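Local coordinates for protein 3-oxoadipate enol-lactonase (Burkholderia xenovorans, PDB 2XUA) that probably catalyses hydrolysis of 3-oxoadipate enol-lactone in catechol breakdown, using an alpha/beta-hydrolase fold with a cap domain, at residues B[78-83]-B[105-109]; B[91-97]-B[115-121]; B[110-114]-B[201-207]; B[133-137]-B[190-194]. Residue numbers count along the deposited sequence, not the author numbering.

Interaction 1: residues B[78-83]-B[105-109]; sequences LTGDVL and TGVAL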
# COMPACT_ATOMS: atom_id res chain seq x y z
N LEU B 78 21.94 -4.55 6.19
CA LEU B 78 20.80 -5.06 5.42
C LEU B 78 20.70 -6.57 5.47
O LEU B 78 19.60 -7.13 5.53
CB LEU B 78 20.80 -4.53 3.98
CG LEU B 78 20.79 -3.01 3.77
CD1 LEU B 78 21.02 -2.79 2.30
CD2 LEU B 78 19.47 -2.33 4.19
N THR B 79 21.83 -7.25 5.42
CA THR B 79 21.84 -8.68 5.49
C THR B 79 21.41 -9.13 6.91
O THR B 79 20.61 -10.07 7.06
CB THR B 79 23.22 -9.22 5.12
OG1 THR B 79 23.53 -8.84 3.77
CG2 THR B 79 23.24 -10.76 5.09
N GLY B 80 21.93 -8.44 7.92
CA GLY B 80 21.69 -8.77 9.31
C GLY B 80 20.24 -8.50 9.72
O GLY B 80 19.69 -9.14 10.62
N ASP B 81 19.64 -7.53 9.03
CA ASP B 81 18.24 -7.28 9.19
C ASP B 81 17.43 -8.54 8.81
O ASP B 81 16.54 -8.91 9.57
CB ASP B 81 17.82 -6.07 8.36
CG ASP B 81 18.28 -4.78 8.98
OD1 ASP B 81 18.87 -4.78 10.11
OD2 ASP B 81 18.01 -3.74 8.38
N VAL B 82 17.74 -9.17 7.68
CA VAL B 82 16.98 -10.36 7.16
C VAL B 82 17.20 -11.44 8.16
O VAL B 82 16.25 -12.01 8.70
CB VAL B 82 17.45 -10.84 5.76
CG1 VAL B 82 16.72 -12.18 5.34
CG2 VAL B 82 17.18 -9.77 4.69
N LEU B 83 18.47 -11.67 8.49
CA LEU B 83 18.81 -12.70 9.49
C LEU B 83 18.15 -12.56 10.86
O LEU B 83 17.61 -13.54 11.36
CB LEU B 83 20.32 -12.85 9.60
CG LEU B 83 20.96 -13.26 8.31
CD1 LEU B 83 22.47 -13.13 8.57
CD2 LEU B 83 20.60 -14.68 7.86
N THR B 105 21.07 -7.77 -1.63
CA THR B 105 20.98 -8.43 -0.31
C THR B 105 20.99 -9.96 -0.43
O THR B 105 21.59 -10.72 0.40
CB THR B 105 19.69 -7.95 0.37
OG1 THR B 105 19.74 -6.54 0.50
CG2 THR B 105 19.52 -8.54 1.79
N GLY B 106 20.30 -10.45 -1.45
CA GLY B 106 20.21 -11.86 -1.68
C GLY B 106 21.56 -12.44 -2.11
O GLY B 106 21.92 -13.56 -1.72
N VAL B 107 22.30 -11.68 -2.92
CA VAL B 107 23.68 -12.11 -3.24
C VAL B 107 24.50 -12.19 -1.96
O VAL B 107 25.15 -13.19 -1.76
CB VAL B 107 24.39 -11.16 -4.28
CG1 VAL B 107 25.88 -11.48 -4.40
CG2 VAL B 107 23.65 -11.23 -5.61
N ALA B 108 24.47 -11.17 -1.09
CA ALA B 108 25.19 -11.22 0.18
C ALA B 108 24.77 -12.42 1.06
O ALA B 108 25.62 -13.10 1.71
CB ALA B 108 25.04 -9.98 0.95
N LEU B 109 23.46 -12.65 1.12
CA LEU B 109 22.89 -13.68 1.95
C LEU B 109 23.33 -15.02 1.41
O LEU B 109 23.85 -15.84 2.18
CB LEU B 109 21.37 -13.56 1.95
CG LEU B 109 20.51 -13.14 3.12
CD1 LEU B 109 21.11 -12.83 4.47
CD2 LEU B 109 19.41 -12.13 2.68
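L109 reaches across to V82 and L83, its CD2 lying 3.8 Å from V82 CG1 and its CD1 3.9 Å from L83 CG. With 78 Å² covered, it contributes more area than any other residue of the two segments. V82 CG2 also meets T105 CG2 at 3.9 Å, so V82 touches residues one helical turn apart on 105-109. T79 OG1 rests 3.4 Å from A108 CB; the hydroxyl itself is spent on I75 O, and that of T105 on M101 O, so neither hydroxyl needs a partner across the interface. No hydrogen bond joins the segments. The axes of the two short segments pass 9.6 Å apart and cross at -73°, and the CA atoms of T79 and T105 come within 5.9 Å, so the helices touch at a steep crossing rather than along their lengths. F96 of strand 94-99 underlies V82, T105 and L109. Two helices crossing over the central sheet, one of them following the probable nucleophile elbow, are typical of the alpha/beta-hydrolase fold.

Interaction 2: residues B[91-97]-B[115-121]; sequences IARANFC and DRIERVA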
# COMPACT_ATOMS: atom_id res chain seq x y z
N ILE B 91 12.73 -18.84 11.91
CA ILE B 91 12.88 -19.38 10.55
C ILE B 91 14.33 -19.87 10.38
O ILE B 91 15.25 -19.06 10.49
CB ILE B 91 12.62 -18.32 9.50
CG1 ILE B 91 11.15 -17.91 9.48
CG2 ILE B 91 13.08 -18.82 8.13
CD1 ILE B 91 10.89 -16.71 8.62
N ALA B 92 14.53 -21.15 10.10
CA ALA B 92 15.90 -21.63 10.06
C ALA B 92 16.55 -21.54 8.68
O ALA B 92 17.76 -21.40 8.60
CB ALA B 92 16.01 -23.07 10.60
N ARG B 93 15.76 -21.72 7.63
CA ARG B 93 16.26 -21.63 6.26
C ARG B 93 15.13 -21.09 5.40
O ARG B 93 13.95 -21.31 5.70
CB ARG B 93 16.65 -23.02 5.79
CG ARG B 93 17.43 -23.12 4.48
CD ARG B 93 18.29 -24.41 4.58
NE ARG B 93 18.10 -25.43 3.54
CZ ARG B 93 16.95 -26.06 3.24
NH1 ARG B 93 15.80 -25.76 3.83
NH2 ARG B 93 16.96 -27.01 2.31
N ALA B 94 15.46 -20.41 4.30
CA ALA B 94 14.40 -19.92 3.41
C ALA B 94 14.90 -19.74 2.00
O ALA B 94 16.09 -19.46 1.76
CB ALA B 94 13.84 -18.57 3.95
N ASN B 95 13.98 -19.90 1.06
CA ASN B 95 14.12 -19.35 -0.25
C ASN B 95 14.12 -17.83 -0.14
O ASN B 95 13.61 -17.24 0.82
CB ASN B 95 13.01 -19.88 -1.19
CG ASN B 95 12.99 -21.38 -1.24
OD1 ASN B 95 12.28 -22.05 -0.47
ND2 ASN B 95 13.83 -21.94 -2.10
N PHE B 96 14.72 -17.18 -1.12
CA PHE B 96 14.88 -15.75 -1.05
C PHE B 96 14.71 -15.23 -2.44
O PHE B 96 15.28 -15.77 -3.40
CB PHE B 96 16.27 -15.37 -0.49
CG PHE B 96 16.44 -13.88 -0.24
CD1 PHE B 96 16.20 -13.34 1.01
CD2 PHE B 96 16.87 -13.02 -1.28
CE1 PHE B 96 16.37 -11.95 1.23
CE2 PHE B 96 16.98 -11.64 -1.07
CZ PHE B 96 16.79 -11.12 0.15
N CYS B 97 13.92 -14.16 -2.54
CA CYS B 97 13.64 -13.49 -3.83
C CYS B 97 13.69 -12.02 -3.53
O CYS B 97 12.86 -11.48 -2.77
CB CYS B 97 12.25 -13.88 -4.38
SG CYS B 97 11.76 -13.04 -5.93
N ASP B 115 23.88 -21.52 4.47
CA ASP B 115 23.15 -22.49 5.32
C ASP B 115 21.75 -21.96 5.74
O ASP B 115 20.86 -22.76 6.04
CB ASP B 115 23.94 -22.81 6.59
CG ASP B 115 24.26 -21.58 7.38
OD1 ASP B 115 24.16 -20.49 6.80
OD2 ASP B 115 24.62 -21.69 8.57
N ARG B 116 21.63 -20.63 5.80
CA ARG B 116 20.34 -19.95 5.96
C ARG B 116 19.45 -19.91 4.68
O ARG B 116 18.25 -19.55 4.77
CB ARG B 116 20.55 -18.55 6.52
CG ARG B 116 21.26 -18.45 7.88
CD ARG B 116 20.58 -19.38 8.96
NE ARG B 116 19.25 -18.95 9.44
CZ ARG B 116 19.00 -17.96 10.28
NH1 ARG B 116 17.74 -17.74 10.67
NH2 ARG B 116 19.97 -17.17 10.79
N ILE B 117 20.01 -20.27 3.51
CA ILE B 117 19.34 -20.03 2.21
C ILE B 117 19.06 -21.32 1.44
O ILE B 117 19.95 -22.16 1.29
CB ILE B 117 20.17 -19.00 1.30
CG1 ILE B 117 20.28 -17.63 1.94
CG2 ILE B 117 19.59 -18.89 -0.10
CD1 ILE B 117 18.95 -16.92 2.38
N GLU B 118 17.86 -21.51 0.90
CA GLU B 118 17.63 -22.70 0.07
C GLU B 118 17.96 -22.42 -1.39
O GLU B 118 18.86 -23.01 -1.94
CB GLU B 118 16.23 -23.28 0.27
CG GLU B 118 15.78 -24.31 -0.74
CD GLU B 118 15.76 -25.71 -0.20
OE1 GLU B 118 15.02 -25.95 0.80
OE2 GLU B 118 16.45 -26.59 -0.79
N ARG B 119 17.17 -21.54 -2.02
CA ARG B 119 17.30 -21.19 -3.44
C ARG B 119 17.12 -19.66 -3.50
O ARG B 119 16.48 -19.02 -2.60
CB ARG B 119 16.29 -21.93 -4.35
CG ARG B 119 16.47 -23.43 -4.50
CD ARG B 119 15.76 -24.02 -5.73
NE ARG B 119 16.36 -25.32 -6.07
CZ ARG B 119 16.46 -25.86 -7.30
NH1 ARG B 119 15.96 -25.26 -8.38
NH2 ARG B 119 17.08 -27.05 -7.44
N VAL B 120 17.80 -19.03 -4.48
CA VAL B 120 17.78 -17.58 -4.46
C VAL B 120 17.27 -17.12 -5.82
O VAL B 120 17.64 -17.71 -6.80
CB VAL B 120 19.17 -17.04 -4.04
CG1 VAL B 120 20.13 -16.97 -5.23
CG2 VAL B 120 19.07 -15.72 -3.32
N ALA B 121 16.33 -16.15 -5.89
CA ALA B 121 15.91 -15.55 -7.15
C ALA B 121 16.41 -14.09 -7.09
O ALA B 121 16.01 -13.33 -6.20
CB ALA B 121 14.36 -15.58 -7.32
O HOH W 1 19.83 -23.52 8.42
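Parallel pairing of 94-97 with 117-121 is evident from its backbone hydrogen bonds. A94 N donates to R116 O (3.0 Å) and A94 O accepts from E118 N (2.8 Å); F96 N donates to R119 O (2.9 Å) and F96 O accepts from A121 N (2.7 Å). A94 pairs with I117 but F96 with V120, a register shift of one that marks a beta bulge. The carbonyls preceding the strand are satisfied by a side chain: R116 NH1 donates to I91 O at 2.8 Å and R116 NE to A92 O at 3.0 Å, while D87 forms a salt bridge with the same guanidinium. A water donates to A92 O (3.0 Å) and D115 O (2.7 Å). At the exposed margin, R93 NH2 and E118 OE1 form a salt bridge of 2.7 Å. Apolar contacts include F96 CB with V120 CG2 at 4.0 Å and C97 SG with A121 CB at 3.9 Å. Backbone bonds from N95 and C97 continue the sheet into strand 28-32, and the V120 backbone hydrogen-bonds to P208. Helix 75-88 meets I91, F96 and R116, helix 251-263 meets N95, C97 and R119, and helix 101-112 completes the beta-alpha-beta crossover between the two strands.

Interaction 3: residues B[110-114]-B[201-207]; sequences AARHA and EAPGIKV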
# COMPACT_ATOMS: atom_id res chain seq x y z
N ALA B 110 23.18 -15.26 0.11
CA ALA B 110 23.57 -16.53 -0.46
C ALA B 110 25.08 -16.82 -0.39
O ALA B 110 25.44 -18.00 -0.36
CB ALA B 110 23.09 -16.69 -1.91
N ALA B 111 25.91 -15.77 -0.41
CA ALA B 111 27.37 -15.89 -0.37
C ALA B 111 27.90 -16.11 1.04
O ALA B 111 28.79 -16.93 1.27
CB ALA B 111 28.01 -14.59 -0.98
N ARG B 112 27.39 -15.32 1.97
CA ARG B 112 27.90 -15.27 3.31
C ARG B 112 27.00 -16.11 4.24
O ARG B 112 27.38 -16.32 5.37
CB ARG B 112 27.97 -13.82 3.81
CG ARG B 112 28.72 -12.82 2.89
CD ARG B 112 28.44 -11.42 3.33
NE ARG B 112 29.15 -10.47 2.48
CZ ARG B 112 29.26 -9.16 2.68
NH1 ARG B 112 28.74 -8.56 3.74
NH2 ARG B 112 29.95 -8.44 1.81
N HIS B 113 25.81 -16.55 3.78
CA HIS B 113 24.91 -17.40 4.64
C HIS B 113 24.22 -18.53 3.90
O HIS B 113 22.99 -18.72 4.04
CB HIS B 113 23.91 -16.52 5.41
CG HIS B 113 24.53 -15.41 6.19
ND1 HIS B 113 24.81 -14.16 5.65
CD2 HIS B 113 24.92 -15.34 7.50
CE1 HIS B 113 25.35 -13.39 6.58
NE2 HIS B 113 25.40 -14.07 7.71
N ALA B 114 24.97 -19.30 3.12
CA ALA B 114 24.41 -20.40 2.35
C ALA B 114 23.53 -21.36 3.20
O ALA B 114 22.58 -21.96 2.69
CB ALA B 114 25.49 -21.16 1.70
N GLU B 201 32.51 -11.77 -4.45
CA GLU B 201 31.82 -12.80 -3.66
C GLU B 201 30.85 -13.71 -4.42
O GLU B 201 30.46 -14.77 -3.93
CB GLU B 201 31.05 -12.14 -2.50
CG GLU B 201 31.91 -11.59 -1.37
CD GLU B 201 31.10 -11.03 -0.22
OE1 GLU B 201 30.33 -11.81 0.42
OE2 GLU B 201 31.24 -9.80 0.05
N ALA B 202 30.39 -13.28 -5.59
CA ALA B 202 29.32 -14.01 -6.28
C ALA B 202 29.81 -15.37 -6.74
O ALA B 202 29.09 -16.35 -6.58
CB ALA B 202 28.76 -13.23 -7.44
N PRO B 203 31.02 -15.44 -7.34
CA PRO B 203 31.45 -16.77 -7.73
C PRO B 203 31.47 -17.79 -6.61
O PRO B 203 31.49 -18.96 -6.91
CB PRO B 203 32.86 -16.52 -8.27
CG PRO B 203 32.72 -15.27 -8.94
CD PRO B 203 31.88 -14.42 -7.98
N GLY B 204 31.43 -17.33 -5.36
CA GLY B 204 31.43 -18.19 -4.16
C GLY B 204 30.10 -18.80 -3.70
O GLY B 204 30.09 -19.59 -2.73
N ILE B 205 28.99 -18.44 -4.38
CA ILE B 205 27.64 -18.87 -4.03
C ILE B 205 27.37 -20.34 -4.31
O ILE B 205 27.53 -20.81 -5.43
CB ILE B 205 26.58 -18.01 -4.79
CG1 ILE B 205 26.61 -16.57 -4.25
CG2 ILE B 205 25.20 -18.71 -4.74
CD1 ILE B 205 25.79 -15.56 -4.99
N LYS B 206 26.90 -21.06 -3.29
CA LYS B 206 26.75 -22.51 -3.38
C LYS B 206 25.35 -23.05 -3.57
O LYS B 206 25.19 -24.26 -3.57
CB LYS B 206 27.39 -23.17 -2.15
CG LYS B 206 28.83 -22.76 -1.94
CD LYS B 206 29.82 -23.89 -2.31
CE LYS B 206 31.32 -23.50 -2.05
NZ LYS B 206 31.88 -22.44 -2.99
N VAL B 207 24.33 -22.19 -3.76
CA VAL B 207 22.90 -22.66 -3.80
C VAL B 207 22.30 -22.42 -5.18
O VAL B 207 22.84 -21.60 -5.95
CB VAL B 207 22.06 -21.98 -2.66
CG1 VAL B 207 22.85 -21.94 -1.38
CG2 VAL B 207 21.76 -20.60 -3.02
O HOH W 2 27.62 -19.74 -0.74
O HOH W 3 30.44 -17.87 -0.87
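R112 and E201 form a two-pronged salt bridge: NE of R112 donates to OE1 of E201 at 2.7 Å and NH2 of R112 to OE2 of E201 at 2.6 Å, with N-H...O angles of 167° and 165°. The carboxylate thus meets the guanidinium at its edge. E76 of helix 75-88 pairs with NH1 of R112. Two waters mediate between helix end and loop. One lies 2.8 Å from A110 O and accepts from K206 N at 3.0 Å; the other lies 2.9 Å from A111 O and, in a weak contact, 2.6 Å from G204 O. The remaining packing is apolar: A110 CB sits 4.1 Å from I205 CG2, A111 CB 4.1 Å from I205 CG1, and A114 CB 4.1 Å from V207 CG1. Small alanines allow the backbones to approach, with the A111 and I205 CA atoms 4.7 Å apart. The contact joins the C-terminal end of helix 101-112 to the connection between helix 183-195 and strand 209-214, where A202 and P203 also touch A231 of helix 222-231.

Interaction 4: residues B[133-137]-B[190-194]; sequences EVWVP and CEAID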
# COMPACT_ATOMS: atom_id res chain seq x y z
N GLU B 133 28.52 8.08 -9.49
CA GLU B 133 27.95 9.20 -10.28
C GLU B 133 26.41 9.18 -10.23
O GLU B 133 25.76 10.22 -10.44
CB GLU B 133 28.45 9.18 -11.75
CG GLU B 133 29.97 9.44 -11.96
CD GLU B 133 30.92 8.41 -11.29
OE1 GLU B 133 30.61 7.18 -11.35
OE2 GLU B 133 31.98 8.82 -10.71
N VAL B 134 25.83 8.03 -9.90
CA VAL B 134 24.36 7.96 -9.77
C VAL B 134 23.99 8.19 -8.30
O VAL B 134 23.18 9.03 -8.00
CB VAL B 134 23.76 6.62 -10.32
CG1 VAL B 134 22.23 6.58 -10.07
CG2 VAL B 134 23.98 6.48 -11.79
N TRP B 135 24.64 7.48 -7.41
CA TRP B 135 24.17 7.37 -6.02
C TRP B 135 24.52 8.55 -5.18
O TRP B 135 23.83 8.85 -4.19
CB TRP B 135 24.77 6.13 -5.37
CG TRP B 135 24.22 4.85 -5.94
CD1 TRP B 135 24.92 3.86 -6.55
CD2 TRP B 135 22.83 4.43 -5.96
NE1 TRP B 135 24.08 2.85 -6.94
CE2 TRP B 135 22.79 3.19 -6.61
CE3 TRP B 135 21.63 5.00 -5.48
CZ2 TRP B 135 21.60 2.49 -6.78
CZ3 TRP B 135 20.44 4.28 -5.63
CH2 TRP B 135 20.44 3.05 -6.28
N VAL B 136 25.64 9.21 -5.50
CA VAL B 136 26.07 10.32 -4.64
C VAL B 136 25.12 11.53 -4.80
O VAL B 136 24.59 12.04 -3.79
CB VAL B 136 27.59 10.63 -4.85
CG1 VAL B 136 28.00 11.93 -4.15
CG2 VAL B 136 28.41 9.50 -4.31
N PRO B 137 24.84 11.97 -6.06
CA PRO B 137 23.86 13.04 -6.31
C PRO B 137 22.44 12.65 -5.90
O PRO B 137 21.65 13.47 -5.49
CB PRO B 137 23.86 13.20 -7.85
CG PRO B 137 25.11 12.56 -8.31
CD PRO B 137 25.53 11.53 -7.30
N CYS B 190 20.88 4.51 -0.39
CA CYS B 190 21.72 4.85 -1.55
C CYS B 190 23.19 4.57 -1.26
O CYS B 190 23.89 3.94 -2.05
CB CYS B 190 21.56 6.33 -1.90
SG CYS B 190 19.95 6.76 -2.61
N GLU B 191 23.62 5.05 -0.09
CA GLU B 191 24.98 4.86 0.41
C GLU B 191 25.31 3.39 0.53
O GLU B 191 26.33 2.92 -0.03
CB GLU B 191 25.17 5.65 1.71
CG GLU B 191 25.27 7.13 1.39
CD GLU B 191 25.03 8.11 2.57
OE1 GLU B 191 24.34 7.78 3.57
OE2 GLU B 191 25.48 9.26 2.44
N ALA B 192 24.41 2.61 1.16
CA ALA B 192 24.65 1.17 1.22
C ALA B 192 24.88 0.47 -0.10
O ALA B 192 25.76 -0.41 -0.20
CB ALA B 192 23.54 0.42 2.04
N ILE B 193 24.00 0.73 -1.09
CA ILE B 193 24.09 0.07 -2.37
C ILE B 193 25.42 0.52 -3.08
O ILE B 193 26.13 -0.29 -3.67
CB ILE B 193 22.87 0.43 -3.23
CG1 ILE B 193 21.55 -0.09 -2.57
CG2 ILE B 193 23.05 -0.03 -4.65
CD1 ILE B 193 20.35 0.84 -2.93
N ASP B 194 25.71 1.82 -3.00
CA ASP B 194 26.90 2.36 -3.75
C ASP B 194 28.18 1.71 -3.21
O ASP B 194 29.11 1.41 -3.97
CB ASP B 194 26.96 3.91 -3.60
CG ASP B 194 28.00 4.56 -4.55
OD1 ASP B 194 28.26 4.01 -5.63
OD2 ASP B 194 28.55 5.62 -4.21
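This is a nearly antiparallel contact of helices 132-145 and 183-195, both in the helical insertion between strands 117-123 and 209-214, consistent with the cap domain, beside the ligand pocket; the short segments approach to 9.1 Å with a signed crossing angle of -159°. W135 dominates, with 136 Å² of its surface covered. Its CZ2 touches I193 CG2 at 3.6 Å, and its CD1 lies 3.5 Å from D194 OD1. C190 SG stands 4.9 Å from the centroid of the six-membered ring of W135, 73° off the normal, an oblique sulfur-aromatic contact. The backbone N of D194 lies over one face of the indole, and V136 CG2 comes to 3.9 Å from D194 OD2. No hydrogen bond crosses the interface: W135 NE1 donates to I129 O. With the W135 side chain about 4 Å from bound laevulinic acid, the chemistry implies a mixed junction: apolar and sulfur contacts at I193 and C190, a D194 carboxylate whose charge R128 meets, and an indole that probably helps to bound the pocket.

Interactions 1 and 4 are buried helix-helix contacts lacking hydrogen bonds across, whereas interactions 2 and 3 are only partly buried: interaction 2 is held mainly by backbone hydrogen bonds of the sheet, interaction 3 by a side-chain salt bridge and waters. Helix 101-112 serves interactions 1 and 3, and the strands it connects pair in interaction 2. These three form a cluster: F96 lies 3.4 Å from L109 (CE1 to CD2), and V207 CB lies 3.4 Å from E118 O. Interaction 4 lies across the chain's centre from interaction 2, their centres about 27 Å apart, and alone approaches the ligand closely. Its link to interaction 1 is slight, through L78 CD1 and A192 CB at 4.1 Å.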